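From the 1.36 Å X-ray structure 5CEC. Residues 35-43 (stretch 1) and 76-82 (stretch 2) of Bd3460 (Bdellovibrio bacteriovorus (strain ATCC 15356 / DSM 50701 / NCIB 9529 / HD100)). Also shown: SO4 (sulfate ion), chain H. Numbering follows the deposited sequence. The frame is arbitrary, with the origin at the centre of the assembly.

Stretch 1 35-43: EAAEQGDLA
Stretch 2 (76-82) LDIVKFL

A single methyl group, CD1 of Ile78, plugs the backbone turn between two helices. Ile78 CD1 lies 3.6 Å from Gly40 CA and 3.8 Å from each of Ala36 O, Ala37 O and Asp41 N. No hydrogen bond crosses between the stretches; the contact is packing, with 275 Å² buried in total. Ile78 (99 Å²) and Leu42 (80 Å²) lose most area to the other stretch; their branched apolar side chains fill the space without needing polar partners.

In stretch 1, residues 35-39 end a helix. Gly40 leaves it with phi/psi 87/24. A CB here would jam against the carbonyl O of Gln39, so glycine suits the turn. Asp41 N donates a hydrogen bond to Ala36 O at 3.1 Å. Asp41 (-94/86, chi1 t) is the N-cap of the next helix, which begins at Leu42; the Asp41 side chain caps a backbone N just past the stretch, through OD1.

Stretch 2 is helical throughout. Ile78 points toward stretch 1 with chi1 m and chi2 t, which extends CD1 into the turn. The closest CA pair is Leu42 CA to Ile78 CA, 5.8 Å. Leu42 (t, p) starts sideways, but its end comes nearer: Leu42 CD1 lies 3.8 Å from Ile78 CG1 and 4.2 Å from Phe81 CB, and Leu42 CD2 lies 4.0 Å from Asp77 CB. Small, buried Ala37 places CB 4.3 Å from Ile78 CG2.

A sulfate accepts hydrogen bonds from Leu76 N to O2 (2.9 Å) and Asp77 N to O3 (2.8 Å).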

# COMPACT_ATOMS: atom_id res chain seq x y z
N GLU B 35 13.24 9.57 -11.05
CA GLU B 35 13.21 8.64 -9.92
C GLU B 35 12.60 9.25 -8.65
O GLU B 35 11.71 8.65 -8.03
CB GLU B 35 14.62 8.07 -9.67
CG GLU B 35 15.05 7.10 -10.77
CD GLU B 35 16.42 6.47 -10.57
OE1 GLU B 35 17.20 6.94 -9.72
OE2 GLU B 35 16.73 5.49 -11.27
N ALA B 36 13.01 10.46 -8.30
CA ALA B 36 12.42 11.14 -7.14
C ALA B 36 10.92 11.36 -7.31
O ALA B 36 10.14 11.20 -6.36
CB ALA B 36 13.14 12.45 -6.88
N ALA B 37 10.53 11.71 -8.53
CA ALA B 37 9.12 11.95 -8.83
C ALA B 37 8.26 10.70 -8.67
O ALA B 37 7.14 10.77 -8.14
CB ALA B 37 8.96 12.52 -10.23
N GLU B 38 8.77 9.55 -9.12
CA GLU B 38 8.06 8.28 -8.97
C GLU B 38 8.05 7.81 -7.51
O GLU B 38 7.05 7.28 -7.05
CB GLU B 38 8.71 7.19 -9.84
CG GLU B 38 7.85 5.93 -10.06
CD GLU B 38 7.90 4.89 -8.96
OE1 GLU B 38 8.85 4.89 -8.15
OE2 GLU B 38 6.97 4.05 -8.93
N GLN B 39 9.14 8.05 -6.79
CA GLN B 39 9.32 7.56 -5.42
C GLN B 39 8.56 8.38 -4.37
O GLN B 39 8.37 7.94 -3.23
CB GLN B 39 10.82 7.49 -5.08
CG GLN B 39 11.59 6.45 -5.89
CD GLN B 39 13.12 6.60 -5.84
OE1 GLN B 39 13.67 7.34 -5.00
NE2 GLN B 39 13.82 5.89 -6.73
N GLY B 40 8.15 9.59 -4.73
CA GLY B 40 7.42 10.44 -3.81
C GLY B 40 8.33 11.28 -2.93
O GLY B 40 7.91 11.70 -1.87
N ASP B 41 9.56 11.55 -3.38
CA ASP B 41 10.50 12.40 -2.62
C ASP B 41 10.40 13.85 -3.11
O ASP B 41 11.15 14.27 -3.97
CB ASP B 41 11.94 11.87 -2.75
CG ASP B 41 12.86 12.46 -1.72
OD1 ASP B 41 12.59 13.60 -1.28
OD2 ASP B 41 13.85 11.78 -1.35
N LEU B 42 9.45 14.59 -2.56
CA LEU B 42 9.18 15.96 -2.98
C LEU B 42 10.37 16.88 -2.74
O LEU B 42 10.65 17.75 -3.55
CB LEU B 42 7.95 16.50 -2.25
CG LEU B 42 7.56 17.96 -2.47
CD1 LEU B 42 7.26 18.21 -3.95
CD2 LEU B 42 6.38 18.32 -1.60
N ALA B 43 11.05 16.70 -1.61
CA ALA B 43 12.20 17.55 -1.30
C ALA B 43 13.24 17.43 -2.39
O ALA B 43 13.77 18.43 -2.85
CB ALA B 43 12.81 17.21 0.05
N LEU B 76 0.64 13.08 -5.29
CA LEU B 76 -0.16 14.26 -5.50
C LEU B 76 0.56 15.59 -5.25
O LEU B 76 0.47 16.51 -6.07
CB LEU B 76 -1.42 14.19 -4.65
CG LEU B 76 -2.42 15.31 -4.81
CD1 LEU B 76 -2.90 15.44 -6.24
CD2 LEU B 76 -3.58 15.02 -3.88
N ASP B 77 1.30 15.69 -4.15
CA ASP B 77 2.07 16.92 -3.89
C ASP B 77 3.07 17.19 -5.00
O ASP B 77 3.24 18.34 -5.43
CB ASP B 77 2.75 16.86 -2.52
CG ASP B 77 1.78 17.13 -1.37
OD1 ASP B 77 0.59 17.37 -1.64
OD2 ASP B 77 2.21 17.11 -0.20
N ILE B 78 3.73 16.15 -5.51
CA ILE B 78 4.69 16.34 -6.59
C ILE B 78 3.97 16.73 -7.88
O ILE B 78 4.41 17.64 -8.59
CB ILE B 78 5.58 15.11 -6.78
CG1 ILE B 78 6.46 14.89 -5.55
CG2 ILE B 78 6.42 15.26 -8.05
CD1 ILE B 78 7.24 13.58 -5.56
N VAL B 79 2.83 16.12 -8.17
CA VAL B 79 2.04 16.51 -9.34
C VAL B 79 1.65 17.98 -9.21
O VAL B 79 1.78 18.72 -10.17
CB VAL B 79 0.80 15.61 -9.51
CG1 VAL B 79 -0.21 16.17 -10.50
CG2 VAL B 79 1.25 14.25 -9.96
N LYS B 80 1.19 18.40 -8.04
CA LYS B 80 0.78 19.79 -7.87
C LYS B 80 1.94 20.75 -8.10
O LYS B 80 1.78 21.81 -8.74
CB LYS B 80 0.19 20.01 -6.47
CG LYS B 80 -1.19 19.42 -6.25
CD LYS B 80 -1.65 19.65 -4.81
CE LYS B 80 -3.13 19.34 -4.61
NZ LYS B 80 -3.60 19.79 -3.26
N PHE B 81 3.12 20.38 -7.58
CA PHE B 81 4.33 21.17 -7.78
C PHE B 81 4.67 21.30 -9.27
O PHE B 81 4.94 22.40 -9.79
CB PHE B 81 5.51 20.58 -6.99
CG PHE B 81 6.82 21.24 -7.29
CD1 PHE B 81 7.08 22.53 -6.83
CD2 PHE B 81 7.79 20.60 -8.07
CE1 PHE B 81 8.28 23.16 -7.12
CE2 PHE B 81 9.01 21.23 -8.37
CZ PHE B 81 9.25 22.51 -7.89
N LEU B 82 4.62 20.20 -9.99
CA LEU B 82 4.90 20.23 -11.43
C LEU B 82 3.84 21.00 -12.23
O LEU B 82 4.18 21.73 -13.16
CB LEU B 82 5.04 18.83 -11.98
CG LEU B 82 6.25 18.06 -11.44
CD1 LEU B 82 6.22 16.59 -11.86
CD2 LEU B 82 7.59 18.69 -11.83
S SO4 H . 0.70 12.64 -1.63
O1 SO4 H . -0.55 13.24 -1.08
O2 SO4 H . 0.39 11.70 -2.75
O3 SO4 H . 1.57 13.72 -2.12
O4 SO4 H . 1.36 11.94 -0.49